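Local coordinates for protein N-alpha-acetyltransferase 30 (Saccharomyces cerevisiae, PDB 6YGA) that catalyses, as the catalytic subunit of the NatC complex, transfer of acetyl from acetyl-CoA to the N-terminal methionine of proteins beginning Met-Leu, Met-Ile or Met-Phe, at residues 130-141 with 150-158; 43-51 with 99-109. All coordinates share one frame; numbering follows the deposited sequence.

Interaction 1 (130-141 with 150-158). With EDO (1,2-ethanediol), chain B; EDO (1,2-ethanediol), chain K.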
loop_
_atom_site.group_PDB
_atom_site.type_symbol
_atom_site.label_atom_id
_atom_site.label_comp_id
_atom_site.label_asym_id
_atom_site.label_seq_id
_atom_site.Cartn_x
_atom_site.Cartn_y
_atom_site.Cartn_z
ATOM N N TYR A 130 22.279 5.246 -4.674
ATOM C CA TYR A 130 22.275 3.852 -4.243
ATOM C C TYR A 130 22.290 2.889 -5.427
ATOM O O TYR A 130 23.052 1.916 -5.433
ATOM C CB TYR A 130 21.065 3.595 -3.345
ATOM C CG TYR A 130 21.196 4.251 -1.992
ATOM C CD1 TYR A 130 22.347 4.082 -1.233
ATOM C CD2 TYR A 130 20.185 5.055 -1.482
ATOM C CE1 TYR A 130 22.483 4.678 -0.001
ATOM C CE2 TYR A 130 20.313 5.663 -0.247
ATOM C CZ TYR A 130 21.466 5.468 0.490
ATOM O OH TYR A 130 21.608 6.064 1.721
ATOM N N GLU A 131 21.457 3.140 -6.439
ATOM C CA GLU A 131 21.418 2.233 -7.581
ATOM C C GLU A 131 22.728 2.254 -8.357
ATOM O O GLU A 131 23.094 1.252 -8.984
ATOM C CB GLU A 131 20.237 2.581 -8.488
ATOM C CG GLU A 131 18.884 2.333 -7.831
ATOM C CD GLU A 131 17.749 3.065 -8.516
ATOM O OE1 GLU A 131 17.979 3.675 -9.581
ATOM O OE2 GLU A 131 16.621 3.034 -7.980
ATOM N N GLY A 132 23.456 3.372 -8.315
ATOM C CA GLY A 132 24.777 3.419 -8.915
ATOM C C GLY A 132 25.793 2.522 -8.237
ATOM O O GLY A 132 26.832 2.221 -8.834
HETATM N N MSE A 133 25.517 2.084 -7.011
HETATM C CA MSE A 133 26.439 1.225 -6.269
HETATM C C MSE A 133 26.062 -0.244 -6.419
HETATM O O MSE A 133 26.778 -1.131 -5.950
HETATM C CB MSE A 133 26.467 1.605 -4.789
HETATM C CG MSE A 133 26.843 3.047 -4.532
HETATM SE SE MSE A 133 26.870 3.452 -2.630
HETATM C CE MSE A 133 28.216 2.169 -2.061
ATOM N N GLY A 134 24.931 -0.496 -7.072
ATOM C CA GLY A 134 24.469 -1.843 -7.333
ATOM C C GLY A 134 23.148 -2.185 -6.691
ATOM O O GLY A 134 22.633 -3.284 -6.927
ATOM N N PHE A 135 22.594 -1.290 -5.876
ATOM C CA PHE A 135 21.281 -1.515 -5.293
ATOM C C PHE A 135 20.236 -1.669 -6.390
ATOM O O PHE A 135 20.312 -1.021 -7.439
ATOM C CB PHE A 135 20.897 -0.351 -4.378
ATOM C CG PHE A 135 21.527 -0.398 -3.012
ATOM C CD1 PHE A 135 22.792 0.129 -2.796
ATOM C CD2 PHE A 135 20.841 -0.943 -1.938
ATOM C CE1 PHE A 135 23.368 0.098 -1.537
ATOM C CE2 PHE A 135 21.411 -0.979 -0.673
ATOM C CZ PHE A 135 22.675 -0.456 -0.473
ATOM N N ILE A 136 19.258 -2.537 -6.143
ATOM C CA ILE A 136 18.090 -2.657 -7.002
ATOM C C ILE A 136 16.846 -2.598 -6.129
ATOM O O ILE A 136 16.873 -2.922 -4.939
ATOM C CB ILE A 136 18.096 -3.947 -7.853
ATOM C CG1 ILE A 136 18.224 -5.185 -6.964
ATOM C CG2 ILE A 136 19.208 -3.897 -8.892
ATOM C CD1 ILE A 136 18.169 -6.492 -7.732
ATOM N N ARG A 137 15.749 -2.165 -6.742
ATOM C CA ARG A 137 14.472 -2.060 -6.053
ATOM C C ARG A 137 13.818 -3.433 -5.961
ATOM O O ARG A 137 13.625 -4.111 -6.976
ATOM C CB ARG A 137 13.563 -1.079 -6.790
ATOM C CG ARG A 137 14.283 0.198 -7.193
ATOM C CD ARG A 137 13.476 1.039 -8.160
ATOM N NE ARG A 137 14.270 2.151 -8.673
ATOM C CZ ARG A 137 13.866 2.990 -9.621
ATOM N NH1 ARG A 137 12.668 2.851 -10.172
ATOM N NH2 ARG A 137 14.665 3.970 -10.020
HETATM N N MSE A 138 13.479 -3.840 -4.745
HETATM C CA MSE A 138 12.908 -5.158 -4.518
HETATM C C MSE A 138 11.447 -5.090 -4.097
HETATM O O MSE A 138 10.765 -6.112 -4.040
HETATM C CB MSE A 138 13.719 -5.912 -3.460
HETATM C CG MSE A 138 15.104 -6.317 -3.934
HETATM SE SE MSE A 138 15.013 -7.434 -5.529
HETATM C CE MSE A 138 14.122 -8.991 -4.762
ATOM N N LYS A 139 10.962 -3.884 -3.815
ATOM C CA LYS A 139 9.618 -3.738 -3.277
ATOM C C LYS A 139 9.205 -2.278 -3.363
ATOM O O LYS A 139 10.048 -1.380 -3.294
ATOM C CB LYS A 139 9.560 -4.225 -1.823
ATOM C CG LYS A 139 8.169 -4.475 -1.272
ATOM C CD LYS A 139 8.268 -5.006 0.153
ATOM C CE LYS A 139 6.946 -5.550 0.660
ATOM N NZ LYS A 139 7.101 -6.150 2.012
ATOM N N ARG A 140 7.903 -2.053 -3.515
ATOM C CA ARG A 140 7.320 -0.718 -3.475
ATOM C C ARG A 140 6.225 -0.704 -2.422
ATOM O O ARG A 140 5.326 -1.551 -2.447
ATOM C CB ARG A 140 6.752 -0.307 -4.835
ATOM C CG ARG A 140 6.392 1.172 -4.934
ATOM C CD ARG A 140 5.691 1.481 -6.252
ATOM N NE ARG A 140 5.239 2.869 -6.341
ATOM C CZ ARG A 140 5.755 3.773 -7.169
ATOM N NH1 ARG A 140 6.744 3.442 -7.989
ATOM N NH2 ARG A 140 5.278 5.011 -7.180
HETATM N N MSE A 141 6.301 0.247 -1.498
HETATM C CA MSE A 141 5.352 0.300 -0.389
HETATM C C MSE A 141 4.387 1.472 -0.538
HETATM O O MSE A 141 4.804 2.626 -0.611
HETATM C CB MSE A 141 6.094 0.380 0.948
HETATM C CG MSE A 141 6.969 -0.832 1.238
HETATM SE SE MSE A 141 8.706 -0.779 0.350
HETATM C CE MSE A 141 9.788 -0.129 1.834
ATOM N N ASP A 150 5.027 6.955 -2.058
ATOM C CA ASP A 150 5.417 5.575 -1.821
ATOM C C ASP A 150 6.906 5.485 -1.491
ATOM O O ASP A 150 7.648 6.471 -1.524
ATOM C CB ASP A 150 5.086 4.715 -3.040
ATOM C CG ASP A 150 3.618 4.786 -3.427
ATOM O OD1 ASP A 150 2.821 5.350 -2.649
ATOM O OD2 ASP A 150 3.265 4.274 -4.513
ATOM N N ALA A 151 7.350 4.273 -1.171
ATOM C CA ALA A 151 8.756 4.000 -0.930
ATOM C C ALA A 151 9.211 2.858 -1.820
ATOM O O ALA A 151 8.411 2.039 -2.279
ATOM C CB ALA A 151 9.032 3.628 0.530
ATOM N N PHE A 152 10.514 2.824 -2.061
ATOM C CA PHE A 152 11.188 1.672 -2.636
ATOM C C PHE A 152 12.014 1.004 -1.546
ATOM O O PHE A 152 12.613 1.683 -0.704
ATOM C CB PHE A 152 12.098 2.071 -3.805
ATOM C CG PHE A 152 11.369 2.325 -5.100
ATOM C CD1 PHE A 152 10.296 1.536 -5.475
ATOM C CD2 PHE A 152 11.768 3.351 -5.947
ATOM C CE1 PHE A 152 9.631 1.768 -6.669
ATOM C CE2 PHE A 152 11.105 3.588 -7.142
ATOM C CZ PHE A 152 10.037 2.796 -7.501
ATOM N N LYS A 153 12.020 -0.323 -1.550
ATOM C CA LYS A 153 12.921 -1.104 -0.717
ATOM C C LYS A 153 14.124 -1.487 -1.568
ATOM O O LYS A 153 13.980 -2.220 -2.551
ATOM C CB LYS A 153 12.217 -2.348 -0.176
ATOM C CG LYS A 153 13.028 -3.159 0.814
ATOM C CD LYS A 153 12.221 -4.336 1.335
ATOM C CE LYS A 153 12.833 -4.901 2.601
ATOM N NZ LYS A 153 11.900 -5.838 3.283
ATOM N N LEU A 154 15.296 -0.974 -1.206
ATOM C CA LEU A 154 16.521 -1.210 -1.959
ATOM C C LEU A 154 17.382 -2.234 -1.236
ATOM O O LEU A 154 17.530 -2.179 -0.012
ATOM C CB LEU A 154 17.313 0.084 -2.147
ATOM C CG LEU A 154 16.571 1.237 -2.819
ATOM C CD1 LEU A 154 17.460 2.465 -2.962
ATOM C CD2 LEU A 154 16.047 0.797 -4.168
ATOM N N ILE A 155 17.952 -3.163 -2.004
ATOM C CA ILE A 155 18.795 -4.228 -1.474
ATOM C C ILE A 155 20.041 -4.353 -2.341
ATOM O O ILE A 155 19.953 -4.367 -3.574
ATOM C CB ILE A 155 18.046 -5.573 -1.413
ATOM C CG1 ILE A 155 16.854 -5.475 -0.461
ATOM C CG2 ILE A 155 18.985 -6.690 -0.978
ATOM C CD1 ILE A 155 16.177 -6.791 -0.212
ATOM N N LEU A 156 21.195 -4.432 -1.692
ATOM C CA LEU A 156 22.476 -4.659 -2.355
ATOM C C LEU A 156 23.033 -5.986 -1.870
ATOM O O LEU A 156 23.396 -6.109 -0.684
ATOM C CB LEU A 156 23.457 -3.526 -2.061
ATOM C CG LEU A 156 24.903 -3.719 -2.521
ATOM C CD1 LEU A 156 24.995 -3.636 -4.037
ATOM C CD2 LEU A 156 25.823 -2.699 -1.859
ATOM N N PRO A 157 23.118 -6.999 -2.731
ATOM C CA PRO A 157 23.581 -8.320 -2.287
ATOM C C PRO A 157 25.103 -8.389 -2.257
ATOM O O PRO A 157 25.782 -8.002 -3.214
ATOM C CB PRO A 157 22.995 -9.265 -3.340
ATOM C CG PRO A 157 22.964 -8.438 -4.574
ATOM C CD PRO A 157 22.729 -7.000 -4.151
ATOM N N LEU A 158 25.640 -8.887 -1.145
ATOM C CA LEU A 158 27.081 -8.966 -0.964
ATOM C C LEU A 158 27.612 -10.383 -1.070
ATOM O O LEU A 158 28.760 -10.574 -1.486
ATOM C CB LEU A 158 27.476 -8.371 0.393
ATOM C CG LEU A 158 27.033 -6.924 0.643
ATOM C CD1 LEU A 158 27.384 -6.487 2.052
ATOM C CD2 LEU A 158 27.650 -5.984 -0.379
HETATM C C1 EDO B . 11.697 -9.384 -7.471
HETATM O O1 EDO B . 11.597 -8.697 -8.722
HETATM C C2 EDO B . 10.628 -8.878 -6.507
HETATM O O2 EDO B . 10.863 -7.500 -6.196
HETATM C C1 EDO K . 18.190 5.864 3.100
HETATM O O1 EDO K . 18.475 7.127 2.486
HETATM C C2 EDO K . 18.579 5.925 4.571
HETATM O O2 EDO K . 17.799 6.939 5.211
#

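Interaction 2 (43-51 with 99-109)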
loop_
_atom_site.group_PDB
_atom_site.type_symbol
_atom_site.label_atom_id
_atom_site.label_comp_id
_atom_site.label_asym_id
_atom_site.label_seq_id
_atom_site.Cartn_x
_atom_site.Cartn_y
_atom_site.Cartn_z
ATOM N N TRP A 43 25.021 -0.687 18.090
ATOM C CA TRP A 43 25.931 -0.775 16.948
ATOM C C TRP A 43 26.756 0.506 16.865
ATOM O O TRP A 43 26.615 1.285 15.912
ATOM C CB TRP A 43 25.174 -1.001 15.641
ATOM C CG TRP A 43 24.372 -2.261 15.608
ATOM C CD1 TRP A 43 24.799 -3.498 15.218
ATOM C CD2 TRP A 43 22.994 -2.404 15.966
ATOM N NE1 TRP A 43 23.772 -4.404 15.319
ATOM C CE2 TRP A 43 22.653 -3.757 15.775
ATOM C CE3 TRP A 43 22.017 -1.520 16.434
ATOM C CZ2 TRP A 43 21.379 -4.248 16.035
ATOM C CZ3 TRP A 43 20.751 -2.009 16.691
ATOM C CH2 TRP A 43 20.443 -3.361 16.491
ATOM N N PRO A 44 27.630 0.757 17.845
ATOM C CA PRO A 44 28.491 1.946 17.745
ATOM C C PRO A 44 29.456 1.873 16.580
ATOM O O PRO A 44 29.842 2.912 16.034
ATOM C CB PRO A 44 29.225 1.962 19.092
ATOM C CG PRO A 44 29.246 0.539 19.509
ATOM C CD PRO A 44 27.950 -0.049 19.037
ATOM N N GLU A 45 29.842 0.670 16.165
ATOM C CA GLU A 45 30.812 0.514 15.092
ATOM C C GLU A 45 30.216 0.752 13.711
ATOM O O GLU A 45 30.958 0.728 12.724
ATOM C CB GLU A 45 31.432 -0.886 15.148
ATOM C CG GLU A 45 30.477 -2.015 14.770
ATOM C CD GLU A 45 29.525 -2.401 15.890
ATOM O OE1 GLU A 45 29.613 -1.813 16.986
ATOM O OE2 GLU A 45 28.691 -3.304 15.672
ATOM N N LEU A 46 28.906 0.984 13.619
ATOM C CA LEU A 46 28.217 1.122 12.344
ATOM C C LEU A 46 27.690 2.536 12.116
ATOM O O LEU A 46 26.804 2.739 11.280
ATOM C CB LEU A 46 27.082 0.101 12.252
ATOM C CG LEU A 46 27.503 -1.367 12.363
ATOM C CD1 LEU A 46 26.307 -2.292 12.162
ATOM C CD2 LEU A 46 28.610 -1.687 11.368
ATOM N N THR A 47 28.217 3.517 12.844
ATOM C CA THR A 47 27.871 4.919 12.653
ATOM C C THR A 47 29.142 5.701 12.355
ATOM O O THR A 47 30.130 5.590 13.088
ATOM C CB THR A 47 27.165 5.494 13.884
ATOM O OG1 THR A 47 25.904 4.839 14.058
ATOM C CG2 THR A 47 26.926 6.984 13.716
ATOM N N TYR A 48 29.115 6.482 11.278
ATOM C CA TYR A 48 30.268 7.252 10.838
ATOM C C TYR A 48 29.887 8.716 10.700
ATOM O O TYR A 48 28.731 9.049 10.433
ATOM C CB TYR A 48 30.817 6.731 9.501
ATOM C CG TYR A 48 31.608 5.455 9.636
ATOM C CD1 TYR A 48 30.971 4.222 9.683
ATOM C CD2 TYR A 48 32.993 5.483 9.727
ATOM C CE1 TYR A 48 31.693 3.048 9.814
ATOM C CE2 TYR A 48 33.724 4.317 9.858
ATOM C CZ TYR A 48 33.071 3.102 9.901
ATOM O OH TYR A 48 33.801 1.942 10.031
ATOM N N ILE A 49 30.878 9.588 10.881
ATOM C CA ILE A 49 30.695 11.024 10.726
ATOM C C ILE A 49 31.707 11.542 9.713
ATOM O O ILE A 49 32.747 10.930 9.458
ATOM C CB ILE A 49 30.834 11.784 12.062
ATOM C CG1 ILE A 49 32.131 11.384 12.773
ATOM C CG2 ILE A 49 29.620 11.542 12.943
ATOM C CD1 ILE A 49 32.397 12.151 14.050
ATOM N N ALA A 50 31.380 12.689 9.127
ATOM C CA ALA A 50 32.284 13.426 8.257
ATOM C C ALA A 50 32.532 14.787 8.887
ATOM O O ALA A 50 31.584 15.456 9.308
ATOM C CB ALA A 50 31.701 13.586 6.849
ATOM N N VAL A 51 33.802 15.184 8.971
ATOM C CA VAL A 51 34.186 16.479 9.519
ATOM C C VAL A 51 35.080 17.185 8.508
ATOM O O VAL A 51 35.811 16.545 7.747
ATOM C CB VAL A 51 34.899 16.352 10.889
ATOM C CG1 VAL A 51 33.993 15.670 11.912
ATOM C CG2 VAL A 51 36.229 15.608 10.759
ATOM N N LEU A 99 30.235 8.432 2.697
ATOM C CA LEU A 99 29.737 7.879 3.951
ATOM C C LEU A 99 29.048 6.538 3.728
ATOM O O LEU A 99 29.198 5.614 4.534
ATOM C CB LEU A 99 28.787 8.869 4.623
ATOM C CG LEU A 99 29.424 10.036 5.380
ATOM C CD1 LEU A 99 28.395 11.117 5.665
ATOM C CD2 LEU A 99 30.045 9.544 6.675
ATOM N N VAL A 100 28.281 6.414 2.642
ATOM C CA VAL A 100 27.652 5.136 2.330
ATOM C C VAL A 100 28.713 4.088 2.026
ATOM O O VAL A 100 28.626 2.943 2.485
ATOM C CB VAL A 100 26.658 5.296 1.164
ATOM C CG1 VAL A 100 26.076 3.949 0.773
ATOM C CG2 VAL A 100 25.542 6.254 1.542
ATOM N N GLU A 101 29.747 4.471 1.272
ATOM C CA GLU A 101 30.784 3.515 0.895
ATOM C C GLU A 101 31.550 3.011 2.110
ATOM O O GLU A 101 31.858 1.817 2.203
ATOM C CB GLU A 101 31.742 4.149 -0.116
ATOM C CG GLU A 101 31.163 4.296 -1.515
ATOM C CD GLU A 101 32.133 4.946 -2.488
ATOM O OE1 GLU A 101 33.049 5.659 -2.030
ATOM O OE2 GLU A 101 31.980 4.741 -3.711
ATOM N N ILE A 102 31.871 3.901 3.053
ATOM C CA ILE A 102 32.636 3.464 4.216
ATOM C C ILE A 102 31.766 2.635 5.155
ATOM O O ILE A 102 32.265 1.729 5.831
ATOM C CB ILE A 102 33.273 4.674 4.928
ATOM C CG1 ILE A 102 34.242 4.210 6.016
ATOM C CG2 ILE A 102 32.211 5.581 5.525
ATOM C CD1 ILE A 102 35.020 5.332 6.649
ATOM N N ALA A 103 30.457 2.904 5.195
ATOM C CA ALA A 103 29.565 2.115 6.038
ATOM C C ALA A 103 29.339 0.725 5.453
ATOM O O ALA A 103 29.371 -0.274 6.181
ATOM C CB ALA A 103 28.235 2.843 6.224
ATOM N N ILE A 104 29.105 0.641 4.141
ATOM C CA ILE A 104 28.923 -0.662 3.509
ATOM C C ILE A 104 30.208 -1.475 3.592
ATOM O O ILE A 104 30.179 -2.694 3.804
ATOM C CB ILE A 104 28.446 -0.492 2.055
ATOM C CG1 ILE A 104 27.069 0.173 2.021
ATOM C CG2 ILE A 104 28.398 -1.839 1.340
ATOM C CD1 ILE A 104 26.504 0.329 0.623
ATOM N N ASP A 105 31.357 -0.812 3.436
ATOM C CA ASP A 105 32.635 -1.503 3.571
ATOM C C ASP A 105 32.793 -2.093 4.968
ATOM O O ASP A 105 33.298 -3.211 5.123
ATOM C CB ASP A 105 33.780 -0.542 3.244
ATOM C CG ASP A 105 35.141 -1.213 3.273
ATOM O OD1 ASP A 105 35.662 -1.460 4.380
ATOM O OD2 ASP A 105 35.689 -1.498 2.187
ATOM N N LYS A 106 32.352 -1.362 5.994
ATOM C CA LYS A 106 32.416 -1.872 7.359
ATOM C C LYS A 106 31.490 -3.068 7.542
ATOM O O LYS A 106 31.872 -4.079 8.143
ATOM C CB LYS A 106 32.064 -0.758 8.346
ATOM C CG LYS A 106 31.958 -1.202 9.800
ATOM C CD LYS A 106 33.273 -1.775 10.308
ATOM C CE LYS A 106 33.187 -2.141 11.784
ATOM N NZ LYS A 106 34.451 -2.754 12.274
HETATM N N MSE A 107 30.268 -2.970 7.028
HETATM C CA MSE A 107 29.284 -4.035 7.180
HETATM C C MSE A 107 29.677 -5.274 6.371
HETATM O O MSE A 107 29.431 -6.398 6.805
HETATM C CB MSE A 107 27.888 -3.533 6.785
HETATM C CG MSE A 107 27.340 -2.471 7.742
HETATM SE SE MSE A 107 25.464 -2.000 7.464
HETATM C CE MSE A 107 25.662 -0.703 6.022
ATOM N N GLN A 108 30.308 -5.072 5.212
ATOM C CA GLN A 108 30.825 -6.213 4.460
ATOM C C GLN A 108 31.943 -6.910 5.224
ATOM O O GLN A 108 31.991 -8.146 5.277
ATOM C CB GLN A 108 31.318 -5.769 3.083
ATOM C CG GLN A 108 31.912 -6.901 2.264
ATOM C CD GLN A 108 32.165 -6.509 0.826
ATOM O OE1 GLN A 108 32.789 -5.484 0.550
ATOM N NE2 GLN A 108 31.669 -7.318 -0.101
ATOM N N ARG A 109 32.852 -6.136 5.822
ATOM C CA ARG A 109 33.900 -6.727 6.644
ATOM C C ARG A 109 33.329 -7.377 7.895
ATOM O O ARG A 109 33.977 -8.255 8.474
ATOM C CB ARG A 109 34.949 -5.671 7.015
ATOM C CG ARG A 109 35.892 -5.318 5.869
ATOM C CD ARG A 109 36.983 -4.325 6.275
ATOM N NE ARG A 109 36.500 -2.947 6.313
ATOM C CZ ARG A 109 36.363 -2.228 7.423
ATOM N NH1 ARG A 109 36.682 -2.749 8.600
ATOM N NH2 ARG A 109 35.913 -0.983 7.354
#

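Interaction 1 (130-141 with 150-158)
Strands 136-141 and 151-157 form an antiparallel hairpin, with Ile-136 and Ile-155 exchanging both backbone hydrogen bonds at one end and Met-141 and Ala-151 doing so at the other. Between them sits a beta bulge: Met-138 N donates to Lys-153 O (2.8 Å, 175°), but Lys-153 N goes on to Lys-139 O, so one residue faces two. The ammonium groups of Lys-139 and Lys-153 end 5.0 Å apart, NZ to NZ.

Charged groups gather on the face carrying Arg-137 and Arg-140. With CG opposite its backbone N and the chain extended to NE, Arg-140 reaches Asp-150, NE donating to the anti lone pair of OD2 (3.0 Å, 163°); the carboxylate is nearly perpendicular to the guanidinium, and its OD1 accepts from Arg-143 N. Arg-137 grips Glu-131 side-on, NE and NH2 both reaching OE2 in the guanidinium plane. The bridge helps keep the guanidinium nearly parallel to the Phe-152 ring, planes 19° apart, with NH1 by CE2 at the rim, while CD lies over the face, 3.7 Å from the centroid, in a CH-pi contact. Arg-140 NH1 comes to CZ of the same ring. From the N-alpha-acetyltransferase 35 chain, Lys-461 pairs with Glu-131, and the carbonyls of Asp-458 and Leu-457 accept from Arg-137 and Arg-140.

Apolar packing dominates the other end. Leu-156 CB sits squarely over the Phe-135 ring, 3.4 Å from its centroid, and the leucine's CD1 packs against the backbone of Gly-134, the positive-phi residue of a Schellman motif. Leu-154 CD1 meets Tyr-130 CB at 3.8 Å.

Strand 136-141 is an edge strand of this chain's sheet, and 151-157 bonds on its other side to 114-120. Tyr-130 reaches strand 76-86 and helix 95-109.

Interaction 2 (43-51 with 99-109)
Glu-45 meets Lys-106 through its carbonyl oxygen and the start of its side chain: Lys-106 CG lies 3.6 Å from Glu-45 O, and Lys-106 CE passes Glu-45 CB at 4.0 Å. The lysine bends at chi2 (61°), which brings its methylenes across Glu-45, beside its carbonyl oxygen. Its NZ is not paired with the Glu-45 carboxylate; it makes a salt bridge with Glu-110, just past the end of the helix.

Leu-46 follows, sending one methyl, CD2, between two helix residues, 3.7 Å from Lys-106 CG and 3.9 Å from Met-107 CG. Met-107 is a selenomethionine.

Tyr-48 carries the largest share of the contact. Its side chain points at helix 99-109 and the ring lies along the helix surface, CD2 and CE2 beneath Ile-102, whose CG1 stands over one face, 4.2 Å from the centroid. Ile-102 CG1 is anti to the backbone N (chi1 -171°), which carries CD1 out to within 3.6 Å of Tyr-48 CE2. The hydroxyl at the far end rests on the lysine stem, Tyr-48 OH to Lys-106 CB 3.6 Å. This is the GNAT fold, in which the helix after the acetyl-CoA-binding loop packs on the central sheet; strand 47-51 and helix 99-109 run nearly antiparallel, 153° apart, with 8.9 Å between their axes at closest.

Ile-49 turns to the opposite face of the strand, against Gln-15 and Ile-19 of helix 13-26. Leu-99 CD2 touches the backbone between Tyr-48 and Ala-50, whereas its CD1 faces the Ala-50 methyl. Strand 47-52 is flanked by strands 3-7 and 61-72: Ala-50 bonds through its backbone to Ile-62 and Gly-63, and its side chain touches Ile-3 and Tyr-5.

How the interactions relate
From the N terminus the chain makes strand 3-7 and two helices before reaching strand 47-52, the first element of either contact. Interaction 2 closes a long loop by bringing helix 95-109 back onto that strand, after strands 61-72 and 76-86. The chain then adds strand 114-120 and helix 124-131, and interaction 1 closes the short loop between the last two strands. The two follow in series, neither nested nor crossed. Their centres lie about 18 Å apart along one seven-stranded sheet: interaction 2 ties the helix to its N-terminal half, interaction 1 forms its C-terminal edge. Helix 95-109 joins them, as Met-133 packs on Val-100, Glu-101 and Ile-104. Phe-578 of the N-alpha-acetyltransferase 35 chain touches both sides of this joint.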